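Local coordinates for protein PKS (Streptomyces albus, PDB 4OQJ) that probably catalyses decarboxylative chain extension as a ketosynthase of an AT-less modular polyketide synthase in oxazolomycin biosynthesis, at residues P300-A306 with I339-A343; I385-R391 with V447-P451; L60-V65 with Q226-Y230; A199-A203 with A215-A219. All coordinates share one frame; numbering follows the deposited sequence. Where two conformers were deposited one is given.

Contact 1: P300-A306 with I339-A343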
loop_
_atom_site.group_PDB
_atom_site.type_symbol
_atom_site.label_atom_id
_atom_site.label_comp_id
_atom_site.label_asym_id
_atom_site.label_seq_id
_atom_site.Cartn_x
_atom_site.Cartn_y
_atom_site.Cartn_z
ATOM N N PRO A 300 20.485 -3.780 -10.705
ATOM C CA PRO A 300 19.470 -4.791 -11.006
ATOM C C PRO A 300 19.758 -6.104 -10.275
ATOM O O PRO A 300 20.812 -6.233 -9.654
ATOM C CB PRO A 300 19.583 -4.971 -12.527
ATOM C CG PRO A 300 20.755 -4.119 -12.967
ATOM C CD PRO A 300 21.520 -3.752 -11.748
ATOM N N SER A 301 18.829 -7.057 -10.340
ATOM C CA SER A 301 19.015 -8.350 -9.684
ATOM C C SER A 301 18.326 -9.479 -10.459
ATOM O O SER A 301 17.082 -9.538 -10.531
ATOM C CB SER A 301 18.476 -8.284 -8.245
ATOM O OG SER A 301 18.454 -9.563 -7.615
ATOM N N VAL A 302 19.129 -10.376 -11.031
ATOM C CA VAL A 302 18.591 -11.526 -11.761
ATOM C C VAL A 302 17.687 -12.344 -10.849
ATOM O O VAL A 302 16.588 -12.729 -11.228
ATOM C CB VAL A 302 19.697 -12.457 -12.307
ATOM C CG1 VAL A 302 19.087 -13.575 -13.150
ATOM C CG2 VAL A 302 20.692 -11.696 -13.145
ATOM N N GLN A 303 18.157 -12.597 -9.634
ATOM C CA GLN A 303 17.434 -13.504 -8.749
ATOM C C GLN A 303 16.108 -12.945 -8.284
ATOM O O GLN A 303 15.123 -13.681 -8.239
ATOM C CB GLN A 303 18.312 -13.880 -7.562
ATOM C CG GLN A 303 19.486 -14.753 -7.983
ATOM C CD GLN A 303 19.051 -15.945 -8.857
ATOM O OE1 GLN A 303 18.060 -16.619 -8.564
ATOM N NE2 GLN A 303 19.785 -16.185 -9.943
ATOM N N GLY A 304 16.067 -11.651 -7.967
ATOM C CA GLY A 304 14.833 -11.017 -7.546
ATOM C C GLY A 304 13.789 -11.062 -8.646
ATOM O O GLY A 304 12.618 -11.373 -8.410
ATOM N N GLN A 305 14.208 -10.737 -9.859
ATOM C CA GLN A 305 13.314 -10.786 -11.016
ATOM C C GLN A 305 12.844 -12.221 -11.294
ATOM O O GLN A 305 11.649 -12.476 -11.462
ATOM C CB GLN A 305 14.002 -10.228 -12.260
ATOM C CG GLN A 305 14.325 -8.741 -12.237
ATOM C CD GLN A 305 14.987 -8.295 -13.547
ATOM O OE1 GLN A 305 14.769 -8.894 -14.596
ATOM N NE2 GLN A 305 15.811 -7.265 -13.478
ATOM N N ALA A 306 13.778 -13.162 -11.334
ATOM C CA ALA A 306 13.415 -14.546 -11.634
ATOM C C ALA A 306 12.384 -15.051 -10.617
ATOM O O ALA A 306 11.408 -15.714 -10.974
ATOM C CB ALA A 306 14.659 -15.433 -11.635
ATOM N N ILE A 339 20.117 -9.117 -18.322
ATOM C CA ILE A 339 19.676 -9.563 -17.009
ATOM C C ILE A 339 18.181 -9.913 -17.027
ATOM O O ILE A 339 17.768 -10.944 -16.475
ATOM C CB ILE A 339 19.988 -8.480 -15.925
ATOM C CG1 ILE A 339 21.492 -8.532 -15.583
ATOM C CG2 ILE A 339 19.133 -8.663 -14.679
ATOM C CD1 ILE A 339 21.929 -7.620 -14.472
ATOM N N GLU A 340 17.363 -9.084 -17.667
ATOM C CA GLU A 340 15.927 -9.337 -17.645
ATOM C C GLU A 340 15.613 -10.668 -18.344
ATOM O O GLU A 340 14.796 -11.458 -17.867
ATOM C CB GLU A 340 15.129 -8.194 -18.293
ATOM C CG GLU A 340 13.625 -8.447 -18.194
ATOM C CD GLU A 340 12.772 -7.207 -18.405
ATOM O OE1 GLU A 340 13.309 -6.187 -18.896
ATOM O OE2 GLU A 340 11.562 -7.267 -18.070
ATOM N N VAL A 341 16.283 -10.925 -19.453
ATOM C CA VAL A 341 16.043 -12.145 -20.216
ATOM C C VAL A 341 16.616 -13.357 -19.488
ATOM O O VAL A 341 16.032 -14.437 -19.521
ATOM C CB VAL A 341 16.631 -12.028 -21.615
ATOM C CG1 VAL A 341 16.466 -13.330 -22.390
ATOM C CG2 VAL A 341 15.946 -10.866 -22.366
ATOM N N ALA A 342 17.764 -13.184 -18.839
ATOM C CA ALA A 342 18.342 -14.260 -18.036
ATOM C C ALA A 342 17.386 -14.652 -16.911
ATOM O O ALA A 342 17.235 -15.828 -16.593
ATOM C CB ALA A 342 19.689 -13.844 -17.463
ATOM N N ALA A 343 16.728 -13.664 -16.321
ATOM C CA ALA A 343 15.801 -13.912 -15.226
ATOM C C ALA A 343 14.545 -14.628 -15.720
ATOM O O ALA A 343 14.069 -15.559 -15.082
ATOM C CB ALA A 343 15.430 -12.599 -14.542
HETATM O O HOH W 1 12.915 -10.538 -15.779
#
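Ile-339 and Ala-343, one turn apart on helix 336-348, receive Val-302 from the first turn of helix 302-316; these three residues lose the most surface here. Val-302 was modelled in two conformers. In one of them CG2 lies 3.7 Å from Ile-339 CG2, while CG1, anti to the backbone N (chi1 -176°), reaches the next turn, 4.0 Å from Ala-343 CB. Ile-339 CD1 meets Pro-300 CG at 4.0 Å, the two side chains crossing at about a right angle. Ala-343 CB presses on the backbone itself, 3.5 Å from Val-302 O, and also touches Gln-305 CB at 3.6 Å. The axes of 302-306 and 339-343 approach to 8.5 Å at a crossing angle of -50°; the small Ala-343 at this point is consistent with that closeness. No direct hydrogen bond joins the segments; instead one water donates to both Gln-305 OE1 (2.7 Å) and Glu-340 O (3.0 Å). The Glu-340 carboxylate turns elsewhere, accepting from the backbone N of His-329 and Gly-330, in the HGT-type loop that carries a catalytic histidine in ketosynthases. Around the helix pair, Ser-301 caps helix 302-316 near Asp-290, and Gln-305 and Glu-340 both lie against Phe-436 of strand 430-436.

Contact 2: I385-R391 with V447-P451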
loop_
_atom_site.group_PDB
_atom_site.type_symbol
_atom_site.label_atom_id
_atom_site.label_comp_id
_atom_site.label_asym_id
_atom_site.label_seq_id
_atom_site.Cartn_x
_atom_site.Cartn_y
_atom_site.Cartn_z
ATOM N N ILE A 385 -3.306 -5.817 -22.041
ATOM C CA ILE A 385 -4.756 -6.020 -22.028
ATOM C C ILE A 385 -5.364 -5.794 -23.419
ATOM O O ILE A 385 -6.205 -6.568 -23.861
ATOM C CB ILE A 385 -5.439 -5.092 -21.004
ATOM C CG1 ILE A 385 -5.102 -5.548 -19.587
ATOM C CG2 ILE A 385 -6.960 -5.075 -21.204
ATOM C CD1 ILE A 385 -5.463 -4.540 -18.507
ATOM N N LEU A 386 -4.937 -4.745 -24.116
ATOM C CA LEU A 386 -5.484 -4.452 -25.441
ATOM C C LEU A 386 -5.099 -5.524 -26.463
ATOM O O LEU A 386 -5.921 -5.922 -27.294
ATOM C CB LEU A 386 -5.020 -3.073 -25.917
ATOM C CG LEU A 386 -5.599 -1.909 -25.092
ATOM C CD1 LEU A 386 -4.889 -0.604 -25.404
ATOM C CD2 LEU A 386 -7.099 -1.754 -25.354
HETATM N N MSE A 387 -3.855 -5.986 -26.408
HETATM C CA MSE A 387 -3.387 -7.054 -27.291
HETATM C C MSE A 387 -4.253 -8.289 -27.134
HETATM O O MSE A 387 -4.613 -8.927 -28.123
HETATM C CB MSE A 387 -1.928 -7.431 -26.986
HETATM C CG MSE A 387 -0.903 -6.398 -27.362
HETATM SE SE MSE A 387 0.843 -6.886 -26.592
HETATM C CE MSE A 387 1.145 -8.550 -27.530
ATOM N N LEU A 388 -4.545 -8.636 -25.876
ATOM C CA LEU A 388 -5.309 -9.834 -25.542
ATOM C C LEU A 388 -6.758 -9.708 -25.988
ATOM O O LEU A 388 -7.339 -10.655 -26.517
ATOM C CB LEU A 388 -5.260 -10.110 -24.035
ATOM C CG LEU A 388 -3.980 -10.733 -23.472
ATOM C CD1 LEU A 388 -3.951 -10.600 -21.945
ATOM C CD2 LEU A 388 -3.886 -12.189 -23.880
ATOM N N ARG A 389 -7.347 -8.538 -25.748
ATOM C CA ARG A 389 -8.727 -8.300 -26.137
ATOM C C ARG A 389 -8.850 -8.330 -27.656
ATOM O O ARG A 389 -9.842 -8.819 -28.180
ATOM C CB ARG A 389 -9.252 -6.965 -25.585
ATOM C CG ARG A 389 -10.777 -6.915 -25.587
ATOM C CD ARG A 389 -11.401 -5.570 -25.204
ATOM N NE ARG A 389 -12.859 -5.726 -25.110
ATOM C CZ ARG A 389 -13.759 -4.762 -25.305
ATOM N NH1 ARG A 389 -13.377 -3.526 -25.602
ATOM N NH2 ARG A 389 -15.058 -5.044 -25.203
ATOM N N HIS A 390 -7.845 -7.812 -28.356
ATOM C CA HIS A 390 -7.848 -7.794 -29.814
ATOM C C HIS A 390 -7.287 -9.083 -30.439
ATOM O O HIS A 390 -7.311 -9.227 -31.657
ATOM C CB HIS A 390 -7.034 -6.600 -30.339
ATOM C CG HIS A 390 -7.746 -5.288 -30.258
ATOM N ND1 HIS A 390 -7.511 -4.371 -29.257
ATOM C CD2 HIS A 390 -8.679 -4.729 -31.065
ATOM C CE1 HIS A 390 -8.283 -3.314 -29.437
ATOM N NE2 HIS A 390 -9.000 -3.506 -30.531
ATOM N N ARG A 391 -6.765 -9.994 -29.617
ATOM C CA ARG A 391 -6.077 -11.206 -30.103
ATOM C C ARG A 391 -5.091 -10.853 -31.208
ATOM O O ARG A 391 -5.048 -11.466 -32.290
ATOM C CB ARG A 391 -7.091 -12.258 -30.569
ATOM C CG ARG A 391 -7.732 -13.020 -29.397
ATOM C CD ARG A 391 -9.259 -12.982 -29.405
ATOM N NE ARG A 391 -9.847 -14.028 -30.249
ATOM C CZ ARG A 391 -10.330 -15.194 -29.810
ATOM N NH1 ARG A 391 -10.312 -15.506 -28.517
ATOM N NH2 ARG A 391 -10.841 -16.059 -30.677
ATOM N N VAL A 447 -1.788 -12.269 -17.009
ATOM C CA VAL A 447 -3.036 -11.807 -17.617
ATOM C C VAL A 447 -3.471 -12.794 -18.697
ATOM O O VAL A 447 -2.640 -13.268 -19.474
ATOM C CB VAL A 447 -2.891 -10.398 -18.253
ATOM C CG1 VAL A 447 -4.242 -9.860 -18.635
ATOM C CG2 VAL A 447 -2.207 -9.429 -17.301
ATOM N N GLU A 448 -4.771 -13.092 -18.734
ATOM C CA GLU A 448 -5.358 -13.983 -19.731
ATOM C C GLU A 448 -6.436 -13.259 -20.554
ATOM O O GLU A 448 -7.079 -12.293 -20.098
ATOM C CB GLU A 448 -5.944 -15.214 -19.036
ATOM C CG GLU A 448 -6.445 -16.306 -19.961
ATOM C CD GLU A 448 -6.835 -17.572 -19.204
ATOM O OE1 GLU A 448 -5.932 -18.333 -18.788
ATOM O OE2 GLU A 448 -8.046 -17.798 -19.005
ATOM N N GLU A 449 -6.635 -13.720 -21.780
ATOM C CA GLU A 449 -7.655 -13.134 -22.623
ATOM C C GLU A 449 -9.014 -13.376 -21.967
ATOM O O GLU A 449 -9.180 -14.322 -21.198
ATOM C CB GLU A 449 -7.604 -13.718 -24.029
ATOM C CG GLU A 449 -7.939 -15.202 -24.104
ATOM C CD GLU A 449 -8.008 -15.684 -25.543
ATOM O OE1 GLU A 449 -8.780 -15.077 -26.315
ATOM O OE2 GLU A 449 -7.290 -16.646 -25.905
ATOM N N PRO A 450 -9.978 -12.495 -22.236
ATOM C CA PRO A 450 -11.265 -12.660 -21.567
ATOM C C PRO A 450 -12.039 -13.854 -22.117
ATOM O O PRO A 450 -11.779 -14.289 -23.244
ATOM C CB PRO A 450 -11.981 -11.343 -21.866
ATOM C CG PRO A 450 -11.423 -10.910 -23.177
ATOM C CD PRO A 450 -9.982 -11.370 -23.187
ATOM N N PRO A 451 -12.979 -14.391 -21.329
ATOM C CA PRO A 451 -13.797 -15.495 -21.840
ATOM C C PRO A 451 -14.747 -15.023 -22.936
ATOM O O PRO A 451 -15.075 -13.830 -23.000
ATOM C CB PRO A 451 -14.561 -15.972 -20.602
ATOM C CG PRO A 451 -14.607 -14.773 -19.701
ATOM C CD PRO A 451 -13.343 -14.013 -19.952
#
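A Schellman motif ends helix 376-390, and its positive-phi residue, Arg-391, turns back to meet Glu-449 just beyond strand 441-448. The contact thus joins a helix terminus to the exit of a central strand of the thiolase-type fold. Thr-392 N bonds to Met-387 O, whereas the inner bond, Arg-391 N to Leu-388 O, is weak. Before the turn, Leu-388 lies across the strand end with its two methyls on different residues. CD1 is 3.4 Å from Val-447 CG1, tighter than usual van der Waals contact, and CD2 is 3.8 Å from Glu-449 N. Ile-385 extends this apolar row one turn earlier, and Pro-450 CD lies 4.4 Å from Arg-389 CA. Glu-449 places CG between its backbone N and carbonyl carbon (chi1 65°), and the extended chain beyond CG brings OE1 to the arginine, whose own chain bends twice to reach it. The carboxylate is shared: OE2 makes a salt bridge with Arg-429, so two guanidinium groups gather round one anion, which would probably stabilise its charge. Arg-391 NH1 donates to Glu-449 OE1 at 2.7 Å, meeting its syn side through a bent bond (N-H...O 133°), with guanidinium and carboxylate planes 65° apart.

Contact 3: L60-V65 with Q226-Y230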
loop_
_atom_site.group_PDB
_atom_site.type_symbol
_atom_site.label_atom_id
_atom_site.label_comp_id
_atom_site.label_asym_id
_atom_site.label_seq_id
_atom_site.Cartn_x
_atom_site.Cartn_y
_atom_site.Cartn_z
ATOM N N LEU A 60 12.399 25.221 -27.205
ATOM C CA LEU A 60 13.225 25.059 -26.018
ATOM C C LEU A 60 13.511 26.425 -25.383
ATOM O O LEU A 60 13.490 26.572 -24.160
ATOM C CB LEU A 60 14.521 24.326 -26.366
ATOM C CG LEU A 60 14.291 22.859 -26.752
ATOM C CD1 LEU A 60 15.510 22.268 -27.438
ATOM C CD2 LEU A 60 13.907 22.030 -25.530
ATOM N N ARG A 61 13.752 27.428 -26.212
ATOM C CA ARG A 61 13.983 28.773 -25.702
ATOM C C ARG A 61 12.734 29.307 -25.020
ATOM O O ARG A 61 12.815 29.861 -23.928
ATOM C CB ARG A 61 14.426 29.700 -26.826
ATOM C CG ARG A 61 15.880 29.478 -27.201
ATOM C CD ARG A 61 16.249 30.077 -28.533
ATOM N NE ARG A 61 17.684 29.927 -28.760
ATOM C CZ ARG A 61 18.250 29.709 -29.942
ATOM N NH1 ARG A 61 17.521 29.618 -31.046
ATOM N NH2 ARG A 61 19.564 29.583 -30.015
ATOM N N ALA A 62 11.587 29.120 -25.664
ATOM C CA ALA A 62 10.300 29.488 -25.083
ATOM C C ALA A 62 10.137 28.869 -23.707
ATOM O O ALA A 62 9.570 29.482 -22.807
ATOM C CB ALA A 62 9.159 29.051 -25.990
ATOM N N ALA A 63 10.652 27.655 -23.550
ATOM C CA ALA A 63 10.537 26.920 -22.301
ATOM C C ALA A 63 11.617 27.320 -21.296
ATOM O O ALA A 63 11.762 26.689 -20.246
ATOM C CB ALA A 63 10.605 25.426 -22.572
ATOM N N GLY A 64 12.386 28.353 -21.628
ATOM C CA GLY A 64 13.405 28.867 -20.729
ATOM C C GLY A 64 14.650 28.005 -20.594
ATOM O O GLY A 64 15.356 28.081 -19.587
ATOM N N VAL A 65 14.934 27.184 -21.598
ATOM C CA VAL A 65 16.159 26.395 -21.587
ATOM C C VAL A 65 17.333 27.317 -21.860
ATOM O O VAL A 65 17.333 28.066 -22.839
ATOM C CB VAL A 65 16.128 25.250 -22.624
ATOM C CG1 VAL A 65 17.468 24.525 -22.681
ATOM C CG2 VAL A 65 15.008 24.266 -22.295
ATOM N N GLN A 226 8.079 19.134 -18.259
ATOM C CA GLN A 226 8.037 18.413 -19.527
ATOM C C GLN A 226 7.995 19.482 -20.612
ATOM O O GLN A 226 7.559 20.612 -20.363
ATOM C CB GLN A 226 6.838 17.447 -19.622
ATOM C CG GLN A 226 5.471 18.096 -19.525
ATOM C CD GLN A 226 4.323 17.172 -19.951
ATOM O OE1 GLN A 226 4.520 16.003 -20.289
ATOM N NE2 GLN A 226 3.117 17.710 -19.946
ATOM N N GLY A 227 8.473 19.141 -21.801
ATOM C CA GLY A 227 8.540 20.095 -22.893
ATOM C C GLY A 227 9.952 20.599 -23.095
ATOM O O GLY A 227 10.234 21.322 -24.047
ATOM N N GLU A 228 10.836 20.218 -22.179
ATOM C CA GLU A 228 12.259 20.487 -22.304
ATOM C C GLU A 228 12.977 19.198 -22.685
ATOM O O GLU A 228 12.435 18.098 -22.524
ATOM C CB GLU A 228 12.829 21.041 -20.996
ATOM C CG GLU A 228 12.148 22.302 -20.504
ATOM C CD GLU A 228 12.748 22.815 -19.211
ATOM O OE1 GLU A 228 13.763 22.246 -18.758
ATOM O OE2 GLU A 228 12.205 23.789 -18.646
ATOM N N GLY A 229 14.201 19.331 -23.175
ATOM C CA GLY A 229 15.017 18.168 -23.466
ATOM C C GLY A 229 15.712 17.718 -22.200
ATOM O O GLY A 229 15.289 18.080 -21.110
ATOM N N TYR A 230 16.793 16.957 -22.341
ATOM C CA TYR A 230 17.578 16.525 -21.191
ATOM C C TYR A 230 19.028 16.351 -21.584
ATOM O O TYR A 230 19.352 16.117 -22.754
ATOM C CB TYR A 230 17.035 15.222 -20.617
ATOM C CG TYR A 230 17.074 14.060 -21.587
ATOM C CD1 TYR A 230 16.060 13.868 -22.495
ATOM C CD2 TYR A 230 18.122 13.147 -21.581
ATOM C CE1 TYR A 230 16.081 12.821 -23.370
ATOM C CE2 TYR A 230 18.146 12.088 -22.460
ATOM C CZ TYR A 230 17.121 11.930 -23.350
ATOM O OH TYR A 230 17.116 10.890 -24.245
#
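Gly-227 is the first residue of 226-230 to meet the end of helix 57-62, and it does so through its carbonyl. Gly-227 O lies 4.0 Å from Leu-60 CD2 and 4.4 Å from Ala-63 CB, both loose contacts. Its phi of 103° belongs to a backbone shape in which a beta carbon would press on the carbonyl O of Gln-226. Glu-228 follows and has the largest buried area of any residue here. With CG anti to the carbonyl carbon (chi1 -57°) and the chain extended beyond, the side chain runs out alongside the helix end; the Glu-228 and Val-65 side chains lie side by side, pointing opposite ways. The aliphatic part does the packing: Glu-228 CG is 3.9 Å from Val-65 CG2 and 4.1 Å from Ala-63 CB. The carboxylate makes no hydrogen bond to the 60-65 segment; Glu-228 OE2 stands 3.3 Å from Ala-63 O, and both are acceptors. At Gly-229 the backbone amide meets the leucine methyl, with Gly-229 N 3.6 Å from Leu-60 CD2, and gives a weak hydrogen bond to Tyr-75 OH. One methyl of Leu-60 thus touches three consecutive residues of the loop. The opposing surface is shaped by a Schellman motif with Gly-64, of positive phi, as its C-prime residue, in which Val-65 N bonds to Leu-60 O at 3.0 Å. Strand 75-79 borders the contact: Tyr-75 packs on both Leu-60 and Val-65, and Val-76 pairs by backbone with Tyr-230. Leu-70 of helix 67-71 also covers Leu-60 and Val-65.

Contact 4: A199-A203 with A215-A219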
loop_
_atom_site.group_PDB
_atom_site.type_symbol
_atom_site.label_atom_id
_atom_site.label_comp_id
_atom_site.label_asym_id
_atom_site.label_seq_id
_atom_site.Cartn_x
_atom_site.Cartn_y
_atom_site.Cartn_z
ATOM N N ALA A 199 0.369 -1.505 -7.081
ATOM C CA ALA A 199 -0.977 -1.040 -6.780
ATOM C C ALA A 199 -1.984 -2.084 -7.253
ATOM O O ALA A 199 -2.950 -2.400 -6.546
ATOM C CB ALA A 199 -1.246 0.305 -7.435
ATOM N N VAL A 200 -1.745 -2.636 -8.446
ATOM C CA VAL A 200 -2.601 -3.696 -8.967
ATOM C C VAL A 200 -2.575 -4.895 -8.016
ATOM O O VAL A 200 -3.613 -5.475 -7.698
ATOM C CB VAL A 200 -2.166 -4.124 -10.393
ATOM C CG1 VAL A 200 -2.838 -5.426 -10.815
ATOM C CG2 VAL A 200 -2.513 -3.030 -11.405
ATOM N N HIS A 201 -1.383 -5.269 -7.558
ATOM C CA HIS A 201 -1.260 -6.397 -6.640
ATOM C C HIS A 201 -2.069 -6.168 -5.366
ATOM O O HIS A 201 -2.819 -7.052 -4.920
ATOM C CB HIS A 201 0.199 -6.626 -6.308
ATOM C CG HIS A 201 0.425 -7.619 -5.219
ATOM N ND1 HIS A 201 0.421 -8.977 -5.441
ATOM C CD2 HIS A 201 0.707 -7.443 -3.908
ATOM C CE1 HIS A 201 0.695 -9.602 -4.306
ATOM N NE2 HIS A 201 0.873 -8.698 -3.362
ATOM N N LEU A 202 -1.950 -4.979 -4.777
ATOM C CA LEU A 202 -2.652 -4.731 -3.517
ATOM C C LEU A 202 -4.167 -4.633 -3.732
ATOM O O LEU A 202 -4.939 -5.076 -2.881
ATOM C CB LEU A 202 -2.125 -3.469 -2.836
ATOM C CG LEU A 202 -0.663 -3.564 -2.381
ATOM C CD1 LEU A 202 -0.189 -2.210 -1.887
ATOM C CD2 LEU A 202 -0.479 -4.638 -1.306
ATOM N N ALA A 203 -4.581 -4.081 -4.867
ATOM C CA ALA A 203 -6.005 -4.049 -5.217
ATOM C C ALA A 203 -6.577 -5.469 -5.296
ATOM O O ALA A 203 -7.651 -5.752 -4.750
ATOM C CB ALA A 203 -6.208 -3.330 -6.517
ATOM N N ALA A 215 -12.234 -2.342 -7.309
ATOM C CA ALA A 215 -11.075 -1.537 -6.936
ATOM C C ALA A 215 -10.453 -0.871 -8.148
ATOM O O ALA A 215 -10.352 -1.486 -9.210
ATOM C CB ALA A 215 -10.041 -2.405 -6.222
ATOM N N LEU A 216 -10.061 0.390 -7.994
ATOM C CA LEU A 216 -9.185 1.036 -8.965
ATOM C C LEU A 216 -7.731 0.847 -8.586
ATOM O O LEU A 216 -7.375 0.864 -7.402
ATOM C CB LEU A 216 -9.469 2.531 -9.081
ATOM C CG LEU A 216 -10.557 2.902 -10.076
ATOM C CD1 LEU A 216 -11.912 2.759 -9.428
ATOM C CD2 LEU A 216 -10.345 4.290 -10.597
ATOM N N ALA A 217 -6.893 0.689 -9.599
ATOM C CA ALA A 217 -5.451 0.680 -9.419
ATOM C C ALA A 217 -4.851 1.509 -10.530
ATOM O O ALA A 217 -5.236 1.368 -11.690
ATOM C CB ALA A 217 -4.897 -0.743 -9.439
ATOM N N GLY A 218 -3.905 2.375 -10.200
ATOM C CA GLY A 218 -3.341 3.239 -11.215
ATOM C C GLY A 218 -2.206 4.103 -10.716
ATOM O O GLY A 218 -1.785 3.992 -9.576
ATOM N N ALA A 219 -1.711 4.972 -11.584
ATOM C CA ALA A 219 -0.564 5.785 -11.263
ATOM C C ALA A 219 -0.459 6.915 -12.258
ATOM O O ALA A 219 -0.978 6.811 -13.369
ATOM C CB ALA A 219 0.693 4.947 -11.263
#
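The beta-alpha-beta crossover of the thiolase-type fold, running from strand 186-190 through helix 195-209 to strand 214-221, closes here as the helix lies back along the strand that follows it. Strand 132-138 sits between the two parallel strands in the sheet. The short axes of 199-203 and 215-219 run nearly antiparallel, at 168°, and approach to 7.5 Å. Short side chains suit so close an approach: four of the seven touching residues are alanines. All seven are buried, and no hydrogen bond joins the two segments. Ala-217 CB sits among the side chains of one helical turn and the next, 4.1 Å from Ala-203 CB and 4.3 Å from Ala-199 CB. Val-200 approaches it from beside with CG2, the methyl anti to the carbonyl carbon, at 3.8 Å from Ala-217 CB. Two residues earlier on the strand, Ala-215 CB meets Ala-203 CB at 4.0 Å; Leu-216, between Ala-215 and Ala-217, turns to the other face and packs on Ala-114 and Leu-118 of helix 105-121. Helix 195-209, which in ketosynthases follows the nucleophilic cysteine, also lies at the dimer interface: His-201 NE2 hydrogen-bonds to Asp-211 of the second subunit, and Leu-202 packs on Tyr-135 of that subunit. Ala-217 CB comes down on the helix backbone as well, 3.8 Å from Val-200 CA and 3.9 Å from Ala-199 O, the same oxygen that accepts from Ala-203 N at 2.9 Å.

How the contacts relate
All four contacts lie within one ketosynthase range, yet none touches another. Contacts 2 and 4 are the nearest pair, with centres 19 Å and closest atoms about 8 Å apart; both lay a helix on the same mixed sheet. Contacts 1 and 3 are peripheral: their centres lie 33 and 32 Å from the centre of the chain and 36 Å apart. In sequence, contact 4 is nested in the loop closed by contact 3. Contact 4 involves the helix that in ketosynthases follows the nucleophilic cysteine, and contact 1 adjoins the His-329/Gly-330 loop, probably part of the active site. The Ser-301 side chain is about 10 Å from a bound potassium ion, probably the one at the Ser-292 and Lys-294 site.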